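Local coordinates for protein biliverdin reductase (Synechocystis sp., PDB 5B3T) that probably reduces biliverdin, a product of heme breakdown, using NADPH as the hydride donor, at residues I83-A91 with V102-T110; T172-L182 with E235-V243. All blocks are in the same frame, centred on the assembly; numbering follows the deposited sequence.

In the fold
Interaction 1 lies in the N-terminal Rossmann domain, and interaction 2 lies in the C-terminal alpha/beta domain. Their centres are about 17 Å apart. Both are largely buried. In residues 83-91 with 102-110, a histidine-to-carbonyl hydrogen bond ties helix 87-96 to the loop after a parallel strand. In residues 172-182 with 235-243, a lysine amine among aromatic rings ties a loop and short helix to the large mixed sheet. The two contacts touch each other. The N of Gln85 probably bonds the O of Gln177, and ND2 of Asn84 the O of Phe178. These probable bonds would join the two domains beside Asn84, an NADP(+)-binding residue.

Interaction 1. Residues I83-A91 with V102-T110; sequences INQLHGAIA and VLEYPLALT
His87 reaches from the first turn of its helix to the loop after strand 102-104. Its ND1 donates to the O of Pro106 at 2.9 Å, with an N-H...O angle of 158°. The oxygen lies close to the ring plane and receives the bond on a lone pair in the carbonyl plane. The O of Glu104 also sits at the ring edge, 3.0 Å from CE1 of His87. The ring is turned to this edge by a chi1 of -85°, which sets CG beside the backbone N. On its other nitrogen, NE2 is bonded to the backbone N of Thr82, so the ring is held at two points and its rotation is fixed.

The side chains of Pro106 and His87 cross at about a right angle, with CD of Pro106 3.6 Å from ND1 of His87. A cis peptide precedes Pro106. CD2 of Leu103 comes within 3.8 Å of His87 CB as the two side chains slide past each other. With an alanine at His87, the O of Pro106 would probably lose this donor, and a gap would be likely to open beside Leu103 and the cis-proline.

Gly88 lets the backbones come close, its CA 4.2 Å from that of Ala108. A side chain here would be tight against Ala108 CB. Further out, CD1 of Leu109 packs against Gln85. Asn84 OD1 lies near Pro106 CD, while its ND2 bonds the O of Phe178.

Asn84, His87 and Tyr105 all bind NADP(+) in this protein. The contact belongs to the beta-alpha-beta unit of strand 77-80, helix 87-96 and strand 100-104. Ile80 packs on His87 and Leu103 from strand 77-80, and helix 111-124 covers Ala91 and Ala108 through Leu117.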
loop_
_atom_site.group_PDB
_atom_site.type_symbol
_atom_site.label_atom_id
_atom_site.label_comp_id
_atom_site.label_asym_id
_atom_site.label_seq_id
_atom_site.Cartn_x
_atom_site.Cartn_y
_atom_site.Cartn_z
ATOM N N ILE A 83 -2.046 -6.199 9.354
ATOM C CA ILE A 83 -1.083 -7.215 8.939
ATOM C C ILE A 83 -1.340 -7.629 7.493
ATOM O O ILE A 83 -2.483 -7.917 7.116
ATOM C CB ILE A 83 -1.177 -8.417 9.894
ATOM C CG1 ILE A 83 -0.734 -8.008 11.309
ATOM C CG2 ILE A 83 -0.385 -9.582 9.372
ATOM C CD1 ILE A 83 -1.059 -9.048 12.393
ATOM N N ASN A 84 -0.281 -7.722 6.709
ATOM C CA ASN A 84 -0.385 -7.951 5.267
ATOM C C ASN A 84 -1.260 -9.155 4.941
ATOM O O ASN A 84 -2.164 -9.073 4.102
ATOM C CB ASN A 84 1.010 -8.143 4.662
ATOM C CG ASN A 84 1.779 -6.843 4.532
ATOM O OD1 ASN A 84 1.212 -5.758 4.656
ATOM N ND2 ASN A 84 3.077 -6.949 4.268
ATOM N N GLN A 85 -1.001 -10.286 5.599
ATOM C CA GLN A 85 -1.675 -11.532 5.241
ATOM C C GLN A 85 -3.185 -11.449 5.438
ATOM O O GLN A 85 -3.938 -12.142 4.747
ATOM C CB GLN A 85 -1.094 -12.685 6.062
ATOM C CG GLN A 85 -1.613 -14.065 5.670
ATOM C CD GLN A 85 -1.010 -15.178 6.509
ATOM O OE1 GLN A 85 -0.729 -14.995 7.695
ATOM N NE2 GLN A 85 -0.811 -16.339 5.896
ATOM N N LEU A 86 -3.645 -10.598 6.356
ATOM C CA LEU A 86 -5.047 -10.583 6.759
ATOM C C LEU A 86 -5.963 -9.830 5.801
ATOM O O LEU A 86 -7.184 -10.002 5.886
ATOM C CB LEU A 86 -5.181 -9.965 8.154
ATOM C CG LEU A 86 -4.572 -10.726 9.329
ATOM C CD1 LEU A 86 -4.779 -9.953 10.623
ATOM C CD2 LEU A 86 -5.193 -12.109 9.426
ATOM N N HIS A 87 -5.418 -9.018 4.893
ATOM C CA HIS A 87 -6.241 -8.032 4.193
ATOM C C HIS A 87 -7.325 -8.690 3.345
ATOM O O HIS A 87 -8.485 -8.268 3.371
ATOM C CB HIS A 87 -5.356 -7.124 3.341
ATOM C CG HIS A 87 -4.779 -5.972 4.101
ATOM N ND1 HIS A 87 -4.440 -4.779 3.501
ATOM C CD2 HIS A 87 -4.491 -5.830 5.416
ATOM C CE1 HIS A 87 -3.964 -3.951 4.414
ATOM N NE2 HIS A 87 -3.985 -4.565 5.584
ATOM N N GLY A 88 -6.967 -9.729 2.590
ATOM C CA GLY A 88 -7.952 -10.386 1.746
ATOM C C GLY A 88 -9.051 -11.068 2.538
ATOM O O GLY A 88 -10.232 -10.971 2.190
ATOM N N ALA A 89 -8.681 -11.767 3.615
ATOM C CA ALA A 89 -9.673 -12.481 4.415
ATOM C C ALA A 89 -10.602 -11.515 5.139
ATOM O O ALA A 89 -11.810 -11.765 5.242
ATOM C CB ALA A 89 -8.976 -13.406 5.415
ATOM N N ILE A 90 -10.062 -10.408 5.651
ATOM C CA ILE A 90 -10.900 -9.430 6.337
ATOM C C ILE A 90 -11.832 -8.741 5.347
ATOM O O ILE A 90 -13.005 -8.491 5.650
ATOM C CB ILE A 90 -10.028 -8.415 7.099
ATOM C CG1 ILE A 90 -9.188 -9.122 8.163
ATOM C CG2 ILE A 90 -10.894 -7.358 7.763
ATOM C CD1 ILE A 90 -8.294 -8.186 8.950
ATOM N N ALA A 91 -11.333 -8.433 4.149
ATOM C CA ALA A 91 -12.173 -7.790 3.142
ATOM C C ALA A 91 -13.334 -8.688 2.729
ATOM O O ALA A 91 -14.470 -8.220 2.597
ATOM C CB ALA A 91 -11.333 -7.409 1.925
ATOM N N VAL A 102 -12.742 -0.111 2.635
ATOM C CA VAL A 102 -11.605 0.638 2.119
ATOM C C VAL A 102 -10.345 -0.006 2.675
ATOM O O VAL A 102 -10.258 -0.267 3.881
ATOM C CB VAL A 102 -11.669 2.129 2.494
ATOM C CG1 VAL A 102 -10.370 2.830 2.103
ATOM C CG2 VAL A 102 -12.861 2.792 1.827
ATOM N N LEU A 103 -9.381 -0.272 1.801
ATOM C CA LEU A 103 -8.127 -0.894 2.192
ATOM C C LEU A 103 -6.957 0.010 1.841
ATOM O O LEU A 103 -6.966 0.687 0.808
ATOM C CB LEU A 103 -7.923 -2.247 1.498
ATOM C CG LEU A 103 -8.848 -3.426 1.793
ATOM C CD1 LEU A 103 -9.607 -3.814 0.537
ATOM C CD2 LEU A 103 -8.039 -4.606 2.316
ATOM N N GLU A 104 -5.958 0.023 2.715
ATOM C CA GLU A 104 -4.610 0.369 2.298
ATOM C C GLU A 104 -4.006 -0.868 1.651
ATOM O O GLU A 104 -4.048 -1.956 2.234
ATOM C CB GLU A 104 -3.770 0.823 3.492
ATOM C CG GLU A 104 -2.374 1.317 3.130
ATOM C CD GLU A 104 -2.390 2.668 2.435
ATOM O OE1 GLU A 104 -3.450 3.330 2.438
ATOM O OE2 GLU A 104 -1.341 3.073 1.894
ATOM N N TYR A 105 -3.488 -0.714 0.435
ATOM C CA TYR A 105 -2.884 -1.825 -0.297
ATOM C C TYR A 105 -1.910 -2.569 0.621
ATOM O O TYR A 105 -1.167 -1.934 1.363
ATOM C CB TYR A 105 -2.174 -1.311 -1.550
ATOM C CG TYR A 105 -1.762 -2.400 -2.505
ATOM C CD1 TYR A 105 -2.650 -2.891 -3.454
ATOM C CD2 TYR A 105 -0.487 -2.951 -2.452
ATOM C CE1 TYR A 105 -2.280 -3.893 -4.326
ATOM C CE2 TYR A 105 -0.109 -3.958 -3.318
ATOM C CZ TYR A 105 -1.007 -4.423 -4.254
ATOM O OH TYR A 105 -0.632 -5.423 -5.121
ATOM N N PRO A 106 -1.896 -3.914 0.575
ATOM C CA PRO A 106 -2.432 -4.881 -0.393
ATOM C C PRO A 106 -3.939 -5.108 -0.391
ATOM O O PRO A 106 -4.620 -4.915 0.618
ATOM C CB PRO A 106 -1.729 -6.176 0.009
ATOM C CG PRO A 106 -1.599 -6.053 1.483
ATOM C CD PRO A 106 -1.316 -4.595 1.746
ATOM N N LEU A 107 -4.441 -5.545 -1.549
ATOM C CA LEU A 107 -5.839 -5.932 -1.682
ATOM C C LEU A 107 -6.054 -7.388 -1.283
ATOM O O LEU A 107 -7.031 -7.707 -0.596
ATOM C CB LEU A 107 -6.306 -5.692 -3.121
ATOM C CG LEU A 107 -7.582 -6.373 -3.627
ATOM C CD1 LEU A 107 -8.796 -5.926 -2.828
ATOM C CD2 LEU A 107 -7.773 -6.072 -5.110
ATOM N N ALA A 108 -5.155 -8.279 -1.696
ATOM C CA ALA A 108 -5.293 -9.707 -1.424
ATOM C C ALA A 108 -3.950 -10.378 -1.693
ATOM O O ALA A 108 -2.989 -9.740 -2.136
ATOM C CB ALA A 108 -6.406 -10.331 -2.269
ATOM N N LEU A 109 -3.897 -11.685 -1.426
ATOM C CA LEU A 109 -2.665 -12.445 -1.607
ATOM C C LEU A 109 -2.457 -12.879 -3.054
ATOM O O LEU A 109 -1.311 -13.075 -3.476
ATOM C CB LEU A 109 -2.671 -13.672 -0.693
ATOM C CG LEU A 109 -2.571 -13.412 0.811
ATOM C CD1 LEU A 109 -2.937 -14.663 1.599
ATOM C CD2 LEU A 109 -1.168 -12.944 1.166
ATOM N N THR A 110 -3.534 -13.056 -3.818
ATOM C CA THR A 110 -3.438 -13.493 -5.204
ATOM C C THR A 110 -4.409 -12.691 -6.056
ATOM O O THR A 110 -5.403 -12.159 -5.556
ATOM C CB THR A 110 -3.746 -14.992 -5.370
ATOM O OG1 THR A 110 -5.140 -15.224 -5.130
ATOM C CG2 THR A 110 -2.926 -15.835 -4.405
#

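Interaction 2. Residues T172-L182 with E235-V243; sequences TYHHQQFGFPL and EVIYGKGEV
The backbones stay well apart: the CA atoms of Leu182 and Tyr238 are 6.4 Å from each other, and those of Tyr173 and Gly241 8.5 Å, so side chains span most of the gap. Lys240 is the main link. Its chi1 of 71° puts CG between the backbone N and the carbonyl carbon, and the chain beyond is extended. NZ donates to the O of Thr172 at 2.9 Å, tilted 33° from the carbonyl plane. It also donates to OH of Tyr238 at 3.1 Å.

Two rings attend the same amine. NZ of Lys240 stands over the face of Phe178, 3.7 Å from the ring centroid, in a cation-pi contact. A second, off-centre cation-pi contact is made with Tyr173. CE of Lys240 lies over the face of Tyr173 as a CH-pi contact. The buried charge is thus met by two oxygens and two aromatic faces, which would be expected to stabilise it.

Phe178 and Tyr238 come from opposite directions. Their planes are near parallel but slid apart, with little overlap. CZ of Phe178 is 3.3 Å from OH of Tyr238. The O of Pro181 sits over the centre of one face of the Tyr238 ring. Leu182 slides past Tyr238, with its CD2 3.7 Å from Tyr238 CB, and also meets CG1 of Val236.

Gly241 has backbone angles that call for glycine, and its CA lies at the edge of the Tyr173 ring. Helix 175-178 is capped at its start by ND1 of His174, which accepts from the N of Gln177.

The arrangement packs a loop and short helix onto strand 233-241 of the mixed sheet. This open-faced sheet is characteristic of the C-terminal domain of Gfo/Idh/MocA proteins. The loop follows directly on the NADP(+)-binding residues Arg170 and Trp171.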
loop_
_atom_site.group_PDB
_atom_site.type_symbol
_atom_site.label_atom_id
_atom_site.label_comp_id
_atom_site.label_asym_id
_atom_site.label_seq_id
_atom_site.Cartn_x
_atom_site.Cartn_y
_atom_site.Cartn_z
ATOM N N THR A 172 6.085 -8.265 10.749
ATOM C CA THR A 172 6.805 -7.710 9.606
ATOM C C THR A 172 8.046 -8.514 9.237
ATOM O O THR A 172 8.573 -8.332 8.134
ATOM C CB THR A 172 7.194 -6.256 9.883
ATOM O OG1 THR A 172 7.827 -6.163 11.164
ATOM C CG2 THR A 172 5.961 -5.357 9.859
ATOM N N TYR A 173 8.527 -9.387 10.124
ATOM C CA TYR A 173 9.632 -10.290 9.823
ATOM C C TYR A 173 9.185 -11.747 9.862
ATOM O O TYR A 173 10.019 -12.652 9.958
ATOM C CB TYR A 173 10.799 -10.058 10.788
ATOM C CG TYR A 173 11.645 -8.855 10.437
ATOM C CD1 TYR A 173 11.164 -7.566 10.621
ATOM C CD2 TYR A 173 12.924 -9.009 9.917
ATOM C CE1 TYR A 173 11.934 -6.462 10.299
ATOM C CE2 TYR A 173 13.702 -7.912 9.592
ATOM C CZ TYR A 173 13.201 -6.642 9.785
ATOM O OH TYR A 173 13.970 -5.550 9.462
ATOM N N HIS A 174 7.877 -11.980 9.791
ATOM C CA HIS A 174 7.288 -13.311 9.831
ATOM C C HIS A 174 6.939 -13.716 8.403
ATOM O O HIS A 174 6.211 -12.994 7.714
ATOM C CB HIS A 174 6.050 -13.299 10.732
ATOM C CG HIS A 174 5.412 -14.640 10.927
ATOM N ND1 HIS A 174 4.413 -15.114 10.106
ATOM C CD2 HIS A 174 5.609 -15.592 11.870
ATOM C CE1 HIS A 174 4.031 -16.308 10.525
ATOM N NE2 HIS A 174 4.742 -16.621 11.594
ATOM N N HIS A 175 7.471 -14.862 7.961
ATOM C CA HIS A 175 7.340 -15.275 6.563
ATOM C C HIS A 175 5.895 -15.209 6.077
ATOM O O HIS A 175 5.603 -14.597 5.043
ATOM C CB HIS A 175 7.889 -16.693 6.377
ATOM C CG HIS A 175 9.379 -16.762 6.241
ATOM N ND1 HIS A 175 10.039 -16.371 5.097
ATOM C CD2 HIS A 175 10.333 -17.202 7.095
ATOM C CE1 HIS A 175 11.339 -16.555 5.257
ATOM N NE2 HIS A 175 11.543 -17.059 6.460
ATOM N N GLN A 176 4.976 -15.834 6.813
ATOM C CA GLN A 176 3.601 -15.946 6.336
ATOM C C GLN A 176 2.820 -14.647 6.514
ATOM O O GLN A 176 2.067 -14.248 5.619
ATOM C CB GLN A 176 2.898 -17.101 7.050
ATOM C CG GLN A 176 3.401 -18.474 6.626
ATOM C CD GLN A 176 2.700 -19.598 7.360
ATOM O OE1 GLN A 176 1.678 -19.383 8.012
ATOM N NE2 GLN A 176 3.243 -20.805 7.253
ATOM N N GLN A 177 2.983 -13.972 7.656
ATOM C CA GLN A 177 2.215 -12.756 7.907
ATOM C C GLN A 177 2.671 -11.610 7.011
ATOM O O GLN A 177 1.842 -10.841 6.510
ATOM C CB GLN A 177 2.322 -12.357 9.378
ATOM C CG GLN A 177 1.549 -13.262 10.327
ATOM C CD GLN A 177 1.700 -12.849 11.777
ATOM O OE1 GLN A 177 2.762 -13.022 12.376
ATOM N NE2 GLN A 177 0.637 -12.298 12.351
ATOM N N PHE A 178 3.982 -11.473 6.803
ATOM C CA PHE A 178 4.477 -10.393 5.958
ATOM C C PHE A 178 4.276 -10.704 4.480
ATOM O O PHE A 178 3.991 -9.801 3.686
ATOM C CB PHE A 178 5.951 -10.124 6.263
ATOM C CG PHE A 178 6.544 -9.014 5.446
ATOM C CD1 PHE A 178 6.062 -7.717 5.561
ATOM C CD2 PHE A 178 7.587 -9.260 4.573
ATOM C CE1 PHE A 178 6.605 -6.690 4.809
ATOM C CE2 PHE A 178 8.135 -8.236 3.822
ATOM C CZ PHE A 178 7.641 -6.950 3.941
ATOM N N GLY A 179 4.405 -11.969 4.099
ATOM C CA GLY A 179 4.176 -12.369 2.729
ATOM C C GLY A 179 5.332 -12.019 1.810
ATOM O O GLY A 179 6.444 -11.691 2.239
ATOM N N PHE A 180 5.049 -12.094 0.514
ATOM C CA PHE A 180 6.050 -11.830 -0.511
ATOM C C PHE A 180 6.644 -10.437 -0.321
ATOM O O PHE A 180 5.907 -9.444 -0.398
ATOM C CB PHE A 180 5.438 -11.965 -1.903
ATOM C CG PHE A 180 6.442 -11.867 -3.019
ATOM C CD1 PHE A 180 7.605 -12.622 -2.989
ATOM C CD2 PHE A 180 6.219 -11.033 -4.100
ATOM C CE1 PHE A 180 8.533 -12.538 -4.013
ATOM C CE2 PHE A 180 7.143 -10.946 -5.128
ATOM C CZ PHE A 180 8.301 -11.700 -5.084
ATOM N N PRO A 181 7.952 -10.320 -0.076
ATOM C CA PRO A 181 8.510 -9.030 0.368
ATOM C C PRO A 181 8.369 -7.896 -0.637
ATOM O O PRO A 181 8.388 -6.730 -0.226
ATOM C CB PRO A 181 9.988 -9.358 0.625
ATOM C CG PRO A 181 10.013 -10.838 0.864
ATOM C CD PRO A 181 8.950 -11.401 -0.029
ATOM N N LEU A 182 8.228 -8.187 -1.927
ATOM C CA LEU A 182 8.200 -7.151 -2.950
ATOM C C LEU A 182 6.797 -6.645 -3.267
ATOM O O LEU A 182 6.637 -5.869 -4.213
ATOM C CB LEU A 182 8.865 -7.659 -4.230
ATOM C CG LEU A 182 10.394 -7.677 -4.233
ATOM C CD1 LEU A 182 10.917 -8.556 -5.358
ATOM C CD2 LEU A 182 10.937 -6.260 -4.356
ATOM N N GLU A 235 14.574 -1.525 -12.085
ATOM C CA GLU A 235 15.114 -2.346 -11.014
ATOM C C GLU A 235 14.350 -2.022 -9.739
ATOM O O GLU A 235 14.189 -0.846 -9.394
ATOM C CB GLU A 235 16.612 -2.088 -10.828
ATOM C CG GLU A 235 17.427 -2.245 -12.103
ATOM C CD GLU A 235 18.836 -1.705 -11.961
ATOM O OE1 GLU A 235 19.098 -0.981 -10.979
ATOM O OE2 GLU A 235 19.678 -1.992 -12.836
ATOM N N VAL A 236 13.861 -3.055 -9.057
ATOM C CA VAL A 236 13.066 -2.895 -7.843
ATOM C C VAL A 236 13.709 -3.736 -6.750
ATOM O O VAL A 236 13.752 -4.967 -6.855
ATOM C CB VAL A 236 11.599 -3.302 -8.054
ATOM C CG1 VAL A 236 10.795 -3.065 -6.790
ATOM C CG2 VAL A 236 10.996 -2.533 -9.220
ATOM N N ILE A 237 14.201 -3.075 -5.704
ATOM C CA ILE A 237 15.026 -3.700 -4.676
ATOM C C ILE A 237 14.360 -3.499 -3.321
ATOM O O ILE A 237 13.967 -2.377 -2.978
ATOM C CB ILE A 237 16.451 -3.115 -4.665
ATOM C CG1 ILE A 237 16.997 -2.987 -6.089
ATOM C CG2 ILE A 237 17.375 -3.970 -3.810
ATOM C CD1 ILE A 237 17.157 -4.307 -6.814
ATOM N N TYR A 238 14.244 -4.579 -2.550
ATOM C CA TYR A 238 13.702 -4.509 -1.197
ATOM C C TYR A 238 14.581 -5.338 -0.276
ATOM O O TYR A 238 14.660 -6.562 -0.426
ATOM C CB TYR A 238 12.252 -5.006 -1.137
ATOM C CG TYR A 238 11.622 -4.888 0.238
ATOM C CD1 TYR A 238 11.732 -5.914 1.170
ATOM C CD2 TYR A 238 10.919 -3.748 0.602
ATOM C CE1 TYR A 238 11.160 -5.806 2.426
ATOM C CE2 TYR A 238 10.342 -3.631 1.853
ATOM C CZ TYR A 238 10.466 -4.663 2.760
ATOM O OH TYR A 238 9.893 -4.551 4.007
ATOM N N GLY A 239 15.227 -4.674 0.677
ATOM C CA GLY A 239 16.032 -5.364 1.664
ATOM C C GLY A 239 15.848 -4.802 3.058
ATOM O O GLY A 239 15.697 -3.589 3.227
ATOM N N LYS A 240 15.841 -5.671 4.064
ATOM C CA LYS A 240 15.785 -5.227 5.448
ATOM C C LYS A 240 16.339 -6.331 6.332
ATOM O O LYS A 240 16.351 -7.505 5.954
ATOM C CB LYS A 240 14.359 -4.854 5.878
ATOM C CG LYS A 240 13.403 -6.029 6.024
ATOM C CD LYS A 240 12.027 -5.546 6.465
ATOM C CE LYS A 240 11.003 -6.664 6.429
ATOM N NZ LYS A 240 9.622 -6.142 6.624
ATOM N N GLY A 241 16.806 -5.940 7.512
ATOM C CA GLY A 241 17.286 -6.922 8.462
ATOM C C GLY A 241 18.703 -6.715 8.953
ATOM O O GLY A 241 19.285 -5.638 8.790
ATOM N N GLU A 242 19.271 -7.768 9.540
ATOM C CA GLU A 242 20.494 -7.648 10.323
ATOM C C GLU A 242 21.756 -7.543 9.474
ATOM O O GLU A 242 22.790 -7.107 9.990
ATOM C CB GLU A 242 20.608 -8.840 11.280
ATOM C CG GLU A 242 19.595 -8.805 12.420
ATOM C CD GLU A 242 19.593 -10.072 13.257
ATOM O OE1 GLU A 242 20.456 -10.948 13.030
ATOM O OE2 GLU A 242 18.726 -10.189 14.149
ATOM N N VAL A 243 21.704 -7.912 8.189
ATOM C CA VAL A 243 22.914 -7.958 7.371
ATOM C C VAL A 243 23.196 -6.654 6.635
ATOM O O VAL A 243 24.251 -6.533 5.998
ATOM C CB VAL A 243 22.853 -9.103 6.337
ATOM C CG1 VAL A 243 22.642 -10.436 7.036
ATOM C CG2 VAL A 243 21.753 -8.842 5.315
#